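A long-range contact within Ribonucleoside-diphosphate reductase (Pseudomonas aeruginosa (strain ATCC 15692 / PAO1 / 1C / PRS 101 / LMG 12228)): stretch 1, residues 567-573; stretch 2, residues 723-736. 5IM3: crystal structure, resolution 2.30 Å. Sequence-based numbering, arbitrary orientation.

Stretch 1 (567-573) DPCNLRS
Stretch 2 (723-736) LPIDSEKKLIEERG

The contact joins the last turn of one helix to the side of another. Residues 567-571 close a helix that begins earlier in the chain; Arg572 (phi/psi -102/0) and Ser573 (-69/130) leave it. Leu723 (-85/175) is the N-cap of a regular helix, 724-735, and Gly736 ends it at phi/psi 106/140, where a CB would jam against the preceding carbonyl oxygen. The axes approach to 10.3 Å with their N-to-C directions 125° apart. Register is set by two CA-CA pairs: Arg572 CA to Ser727 CA at 5.1 Å, and Leu571 CA to Leu731 CA at 6.7 Å.

The short spacing at Ser727 suits a small side chain. The CB of Ser727 points toward the other stretch, yet chi1 m turns Ser727 OG back along its own helix to donate to Leu723 O at 3.2 Å. Leu723 O also accepts Ser727 N at 2.8 Å. Asp726, facing away with chi1 m, takes Leu723 N on Asp726 OD2 at 3.3 Å, tying the start of the helix from its far side.

Arg572 contributes the largest buried area. Its m, t, p course, with chi4 at -170°, carries the chain past Ser727, whose CB lies 3.2 Å from Arg572 NE near the guanidinium plane. At the tip, Arg572 NH2 reaches Pro724 O at 2.9 Å, a weak hydrogen bond with an N-H...O angle of 128°; the same oxygen accepts Glu728 N at 3.1 Å. Glu728 starts away from the contact, but chi1 and chi2, both m, with chi3 at -126°, bring its carboxylate over one guanidinium face. Arg572 NH1 and Glu728 OE2 are 3.2 Å apart, a salt bridge of charges alone, since the oxygen lies well out of plane and no N-H points at it. Both terminal nitrogens of Arg572 also have hydrogen bonds elsewhere in the structure.

Leu731 is the apolar hub. From a sideways CB, chi1 t and chi2 p (60°) bring its methyls to the other stretch: Leu731 CD1 meets Leu571 CD1 at 3.8 Å, while Leu731 CD2 lies 4.0 Å from both Pro568 CB and Arg572 CD. Leu571, m and t, also sets Leu571 CD1 4.1 Å from Glu734 CB, using the aliphatic base of a side chain in the m, m conformation.

One turn beyond Leu731, Arg735 extends t, t, m so that Arg735 NH2 comes 4.0 Å from Pro568 CD, which sits at the guanidinium edge. This is simple packing; the guanidinium finds its hydrogen bonds elsewhere in the structure.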

ATOM      1  N   ASP A 567     -18.959 -35.856  -5.190  1.00 45.50           N
ATOM      2  CA  ASP A 567     -18.952 -37.108  -5.935  1.00 48.94           C
ATOM      3  C   ASP A 567     -18.254 -38.243  -5.190  1.00 50.93           C
ATOM      4  O   ASP A 567     -18.778 -39.367  -5.174  1.00 53.36           O
ATOM      5  CB  ASP A 567     -18.323 -36.880  -7.309  1.00 51.03           C
ATOM      6  CG  ASP A 567     -19.244 -36.099  -8.238  1.00 52.31           C
ATOM      7  OD1 ASP A 567     -20.464 -36.368  -8.231  1.00 50.18           O
ATOM      8  OD2 ASP A 567     -18.755 -35.209  -8.964  1.00 53.77           O
ATOM      9  N   PRO A 568     -17.089 -38.027  -4.568  1.00 49.94           N
ATOM     10  CA  PRO A 568     -16.533 -39.100  -3.726  1.00 52.35           C
ATOM     11  C   PRO A 568     -17.429 -39.457  -2.548  1.00 50.72           C
ATOM     12  O   PRO A 568     -17.483 -40.630  -2.161  1.00 52.38           O
ATOM     13  CB  PRO A 568     -15.174 -38.540  -3.273  1.00 51.20           C
ATOM     14  CG  PRO A 568     -15.219 -37.085  -3.556  1.00 52.64           C
ATOM     15  CD  PRO A 568     -16.139 -36.912  -4.725  1.00 51.55           C
ATOM     16  N   CYS A 569     -18.148 -38.486  -1.975  1.00 48.60           N
ATOM     17  CA  CYS A 569     -19.083 -38.802  -0.898  1.00 49.34           C
ATOM     18  C   CYS A 569     -20.212 -39.706  -1.375  1.00 47.54           C
ATOM     19  O   CYS A 569     -20.736 -40.506  -0.593  1.00 46.59           O
ATOM     20  CB  CYS A 569     -19.673 -37.521  -0.305  1.00 49.12           C
ATOM     21  SG  CYS A 569     -18.514 -36.493   0.612  1.00 49.81           S
ATOM     22  N   ASN A 570     -20.613 -39.588  -2.641  1.00 44.20           N
ATOM     23  CA  ASN A 570     -21.739 -40.366  -3.147  1.00 46.53           C
ATOM     24  C   ASN A 570     -21.299 -41.672  -3.793  1.00 45.31           C
ATOM     25  O   ASN A 570     -21.921 -42.714  -3.562  1.00 44.49           O
ATOM     26  CB  ASN A 570     -22.548 -39.543  -4.157  1.00 45.34           C
ATOM     27  CG  ASN A 570     -23.599 -38.677  -3.494  1.00 45.13           C
ATOM     28  OD1 ASN A 570     -24.676 -39.153  -3.139  1.00 44.79           O
ATOM     29  ND2 ASN A 570     -23.295 -37.395  -3.329  1.00 48.02           N
ATOM     30  N   LEU A 571     -20.239 -41.635  -4.603  1.00 47.10           N
ATOM     31  CA  LEU A 571     -19.779 -42.840  -5.282  1.00 48.94           C
ATOM     32  C   LEU A 571     -19.262 -43.882  -4.300  1.00 48.79           C
ATOM     33  O   LEU A 571     -19.312 -45.082  -4.590  1.00 49.39           O
ATOM     34  CB  LEU A 571     -18.690 -42.483  -6.295  1.00 50.97           C
ATOM     35  CG  LEU A 571     -19.179 -41.733  -7.535  1.00 49.89           C
ATOM     36  CD1 LEU A 571     -18.018 -41.122  -8.294  1.00 50.75           C
ATOM     37  CD2 LEU A 571     -19.962 -42.672  -8.436  1.00 52.25           C
ATOM     38  N   ARG A 572     -18.771 -43.452  -3.140  1.00 49.68           N
ATOM     39  CA  ARG A 572     -18.244 -44.366  -2.137  1.00 53.45           C
ATOM     40  C   ARG A 572     -19.220 -44.612  -0.995  1.00 54.47           C
ATOM     41  O   ARG A 572     -18.902 -45.377  -0.080  1.00 50.86           O
ATOM     42  CB  ARG A 572     -16.923 -43.829  -1.581  1.00 53.36           C
ATOM     43  CG  ARG A 572     -15.883 -43.540  -2.655  1.00 55.36           C
ATOM     44  CD  ARG A 572     -14.517 -43.267  -2.046  1.00 56.46           C
ATOM     45  NE  ARG A 572     -14.060 -44.380  -1.225  1.00 57.91           N
ATOM     46  CZ  ARG A 572     -13.002 -44.338  -0.422  1.00 59.63           C
ATOM     47  NH1 ARG A 572     -12.281 -43.230  -0.330  1.00 59.24           N
ATOM     48  NH2 ARG A 572     -12.666 -45.409   0.287  1.00 59.79           N
ATOM     49  N   SER A 573     -20.393 -43.989  -1.028  1.00 56.87           N
ATOM     50  CA  SER A 573     -21.387 -44.223   0.009  1.00 57.64           C
ATOM     51  C   SER A 573     -21.925 -45.646  -0.113  1.00 58.98           C
ATOM     52  O   SER A 573     -22.310 -46.062  -1.212  1.00 61.15           O
ATOM     53  CB  SER A 573     -22.526 -43.215  -0.106  1.00 55.69           C
ATOM     54  OG  SER A 573     -23.545 -43.485   0.839  1.00 54.65           O
ATOM     55  N   LEU A 723     -16.001 -53.025  -0.545  1.00 65.70           N
ATOM     56  CA  LEU A 723     -15.545 -52.418   0.696  1.00 64.85           C
ATOM     57  C   LEU A 723     -14.959 -51.046   0.392  1.00 64.07           C
ATOM     58  O   LEU A 723     -14.863 -50.664  -0.780  1.00 65.58           O
ATOM     59  CB  LEU A 723     -14.510 -53.317   1.377  1.00 68.15           C
ATOM     60  CG  LEU A 723     -14.904 -54.789   1.489  1.00 69.35           C
ATOM     61  CD1 LEU A 723     -13.835 -55.585   2.216  1.00 71.86           C
ATOM     62  CD2 LEU A 723     -16.237 -54.936   2.190  1.00 69.49           C
ATOM     63  N   PRO A 724     -14.574 -50.265   1.409  1.00 59.40           N
ATOM     64  CA  PRO A 724     -13.974 -48.951   1.118  1.00 58.23           C
ATOM     65  C   PRO A 724     -12.772 -49.024   0.194  1.00 59.69           C
ATOM     66  O   PRO A 724     -12.633 -48.179  -0.698  1.00 59.78           O
ATOM     67  CB  PRO A 724     -13.603 -48.431   2.514  1.00 57.11           C
ATOM     68  CG  PRO A 724     -14.619 -49.038   3.404  1.00 56.50           C
ATOM     69  CD  PRO A 724     -14.879 -50.416   2.843  1.00 58.73           C
ATOM     70  N   ILE A 725     -11.895 -50.014   0.376  1.00 61.70           N
ATOM     71  CA  ILE A 725     -10.730 -50.126  -0.497  1.00 63.93           C
ATOM     72  C   ILE A 725     -11.163 -50.316  -1.942  1.00 64.88           C
ATOM     73  O   ILE A 725     -10.499 -49.833  -2.868  1.00 65.53           O
ATOM     74  CB  ILE A 725      -9.814 -51.274  -0.023  1.00 66.65           C
ATOM     75  CG1 ILE A 725      -8.504 -51.288  -0.821  1.00 66.27           C
ATOM     76  CG2 ILE A 725     -10.528 -52.619  -0.133  1.00 67.07           C
ATOM     77  CD1 ILE A 725      -7.644 -50.052  -0.622  1.00 64.77           C
ATOM     78  N   ASP A 726     -12.277 -51.017  -2.164  1.00 64.80           N
ATOM     79  CA  ASP A 726     -12.820 -51.167  -3.508  1.00 65.55           C
ATOM     80  C   ASP A 726     -13.520 -49.899  -3.984  1.00 63.72           C
ATOM     81  O   ASP A 726     -13.510 -49.608  -5.184  1.00 63.60           O
ATOM     82  CB  ASP A 726     -13.784 -52.355  -3.548  1.00 65.66           C
ATOM     83  CG  ASP A 726     -13.103 -53.667  -3.201  1.00 67.69           C
ATOM     84  OD1 ASP A 726     -12.029 -53.949  -3.772  1.00 69.75           O
ATOM     85  OD2 ASP A 726     -13.636 -54.415  -2.355  1.00 67.70           O
ATOM     86  N   SER A 727     -14.127 -49.139  -3.068  1.00 67.21           N
ATOM     87  CA  SER A 727     -14.717 -47.855  -3.439  1.00 67.52           C
ATOM     88  C   SER A 727     -13.678 -46.929  -4.059  1.00 68.04           C
ATOM     89  O   SER A 727     -13.971 -46.214  -5.024  1.00 67.89           O
ATOM     90  CB  SER A 727     -15.350 -47.193  -2.215  1.00 66.24           C
ATOM     91  OG  SER A 727     -16.355 -48.001  -1.637  1.00 68.02           O
ATOM     92  N   GLU A 728     -12.459 -46.919  -3.512  1.00 69.72           N
ATOM     93  CA  GLU A 728     -11.394 -46.094  -4.079  1.00 70.09           C
ATOM     94  C   GLU A 728     -11.115 -46.477  -5.525  1.00 71.95           C
ATOM     95  O   GLU A 728     -10.935 -45.605  -6.382  1.00 72.29           O
ATOM     96  CB  GLU A 728     -10.116 -46.229  -3.248  1.00 70.29           C
ATOM     97  CG  GLU A 728     -10.116 -45.446  -1.951  1.00 68.99           C
ATOM     98  CD  GLU A 728      -9.775 -43.980  -2.143  1.00 67.19           C
ATOM     99  OE1 GLU A 728      -8.847 -43.492  -1.465  1.00 65.92           O
ATOM    100  OE2 GLU A 728     -10.433 -43.314  -2.970  1.00 65.99           O
ATOM    101  N   LYS A 729     -11.067 -47.779  -5.813  1.00 75.30           N
ATOM    102  CA  LYS A 729     -10.755 -48.230  -7.165  1.00 77.10           C
ATOM    103  C   LYS A 729     -11.808 -47.756  -8.159  1.00 77.58           C
ATOM    104  O   LYS A 729     -11.477 -47.218  -9.222  1.00 76.49           O
ATOM    105  CB  LYS A 729     -10.633 -49.754  -7.190  1.00 77.48           C
ATOM    106  CG  LYS A 729      -9.404 -50.284  -6.471  1.00 78.13           C
ATOM    107  CD  LYS A 729      -9.238 -51.782  -6.675  1.00 79.26           C
ATOM    108  CE  LYS A 729      -7.880 -52.258  -6.186  1.00 80.57           C
ATOM    109  NZ  LYS A 729      -7.635 -53.697  -6.493  1.00 83.38           N
ATOM    110  N   LYS A 730     -13.089 -47.946  -7.830  1.00 83.94           N
ATOM    111  CA  LYS A 730     -14.150 -47.500  -8.727  1.00 84.58           C
ATOM    112  C   LYS A 730     -14.153 -45.985  -8.875  1.00 81.46           C
ATOM    113  O   LYS A 730     -14.455 -45.470  -9.956  1.00 83.63           O
ATOM    114  CB  LYS A 730     -15.509 -47.989  -8.225  1.00 85.44           C
ATOM    115  CG  LYS A 730     -15.889 -49.375  -8.728  1.00 89.00           C
ATOM    116  CD  LYS A 730     -17.282 -49.780  -8.261  1.00 90.18           C
ATOM    117  CE  LYS A 730     -17.733 -51.080  -8.911  1.00 92.14           C
ATOM    118  NZ  LYS A 730     -16.800 -52.204  -8.621  1.00 94.38           N
ATOM    119  N   LEU A 731     -13.815 -45.258  -7.807  1.00 69.83           N
ATOM    120  CA  LEU A 731     -13.739 -43.804  -7.902  1.00 65.74           C
ATOM    121  C   LEU A 731     -12.705 -43.380  -8.938  1.00 66.04           C
ATOM    122  O   LEU A 731     -12.939 -42.444  -9.714  1.00 65.59           O
ATOM    123  CB  LEU A 731     -13.410 -43.207  -6.531  1.00 62.40           C
ATOM    124  CG  LEU A 731     -13.197 -41.690  -6.469  1.00 60.74           C
ATOM    125  CD1 LEU A 731     -14.442 -40.945  -6.926  1.00 58.76           C
ATOM    126  CD2 LEU A 731     -12.804 -41.261  -5.062  1.00 58.63           C
ATOM    127  N   ILE A 732     -11.559 -44.062  -8.972  1.00 62.59           N
ATOM    128  CA  ILE A 732     -10.534 -43.748  -9.962  1.00 63.91           C
ATOM    129  C   ILE A 732     -11.038 -44.059 -11.365  1.00 68.43           C
ATOM    130  O   ILE A 732     -10.761 -43.320 -12.317  1.00 68.17           O
ATOM    131  CB  ILE A 732      -9.235 -44.512  -9.643  1.00 63.63           C
ATOM    132  CG1 ILE A 732      -8.724 -44.140  -8.248  1.00 60.91           C
ATOM    133  CG2 ILE A 732      -8.162 -44.205 -10.681  1.00 63.98           C
ATOM    134  CD1 ILE A 732      -7.639 -45.059  -7.738  1.00 62.28           C
ATOM    135  N   GLU A 733     -11.782 -45.157 -11.522  1.00 85.65           N
ATOM    136  CA  GLU A 733     -12.351 -45.484 -12.826  1.00 90.86           C
ATOM    137  C   GLU A 733     -13.321 -44.405 -13.280  1.00 89.05           C
ATOM    138  O   GLU A 733     -13.261 -43.936 -14.423  1.00 90.51           O
ATOM    139  CB  GLU A 733     -13.058 -46.838 -12.773  1.00 95.05           C
ATOM    140  CG  GLU A 733     -12.133 -48.035 -12.674  1.00100.02           C
ATOM    141  CD  GLU A 733     -12.855 -49.345 -12.927  1.00103.76           C
ATOM    142  OE1 GLU A 733     -14.041 -49.305 -13.323  1.00103.65           O
ATOM    143  OE2 GLU A 733     -12.239 -50.415 -12.733  1.00106.04           O
ATOM    144  N   GLU A 734     -14.228 -43.997 -12.391  1.00 79.08           N
ATOM    145  CA  GLU A 734     -15.261 -43.037 -12.759  1.00 77.96           C
ATOM    146  C   GLU A 734     -14.653 -41.692 -13.140  1.00 73.73           C
ATOM    147  O   GLU A 734     -14.849 -41.199 -14.257  1.00 74.08           O
ATOM    148  CB  GLU A 734     -16.254 -42.878 -11.607  1.00 80.43           C
ATOM    149  CG  GLU A 734     -17.269 -44.008 -11.493  1.00 85.71           C
ATOM    150  CD  GLU A 734     -18.191 -44.091 -12.696  1.00 90.89           C
ATOM    151  OE1 GLU A 734     -17.843 -44.797 -13.669  1.00 93.68           O
ATOM    152  OE2 GLU A 734     -19.259 -43.440 -12.673  1.00 92.72           O
ATOM    153  N   ARG A 735     -13.907 -41.080 -12.217  1.00 69.68           N
ATOM    154  CA  ARG A 735     -13.366 -39.749 -12.475  1.00 66.54           C
ATOM    155  C   ARG A 735     -12.296 -39.784 -13.560  1.00 65.51           C
ATOM    156  O   ARG A 735     -12.228 -38.879 -14.399  1.00 65.51           O
ATOM    157  CB  ARG A 735     -12.796 -39.149 -11.191  1.00 63.19           C
ATOM    158  CG  ARG A 735     -12.345 -37.705 -11.351  1.00 62.41           C
ATOM    159  CD  ARG A 735     -11.555 -37.221 -10.155  1.00 60.49           C
ATOM    160  NE  ARG A 735     -12.352 -37.188  -8.934  1.00 58.56           N
ATOM    161  CZ  ARG A 735     -11.898 -36.766  -7.758  1.00 57.75           C
ATOM    162  NH1 ARG A 735     -10.650 -36.337  -7.639  1.00 58.46           N
ATOM    163  NH2 ARG A 735     -12.694 -36.768  -6.696  1.00 56.02           N
ATOM    164  N   GLY A 736     -11.453 -40.802 -13.552  1.00 61.70           N
ATOM    165  CA  GLY A 736     -10.371 -40.914 -14.516  1.00 64.40           C
ATOM    166  C   GLY A 736      -9.033 -40.613 -13.862  1.00 64.83           C
ATOM    167  O   GLY A 736      -8.909 -39.695 -13.042  1.00 61.97           O
TER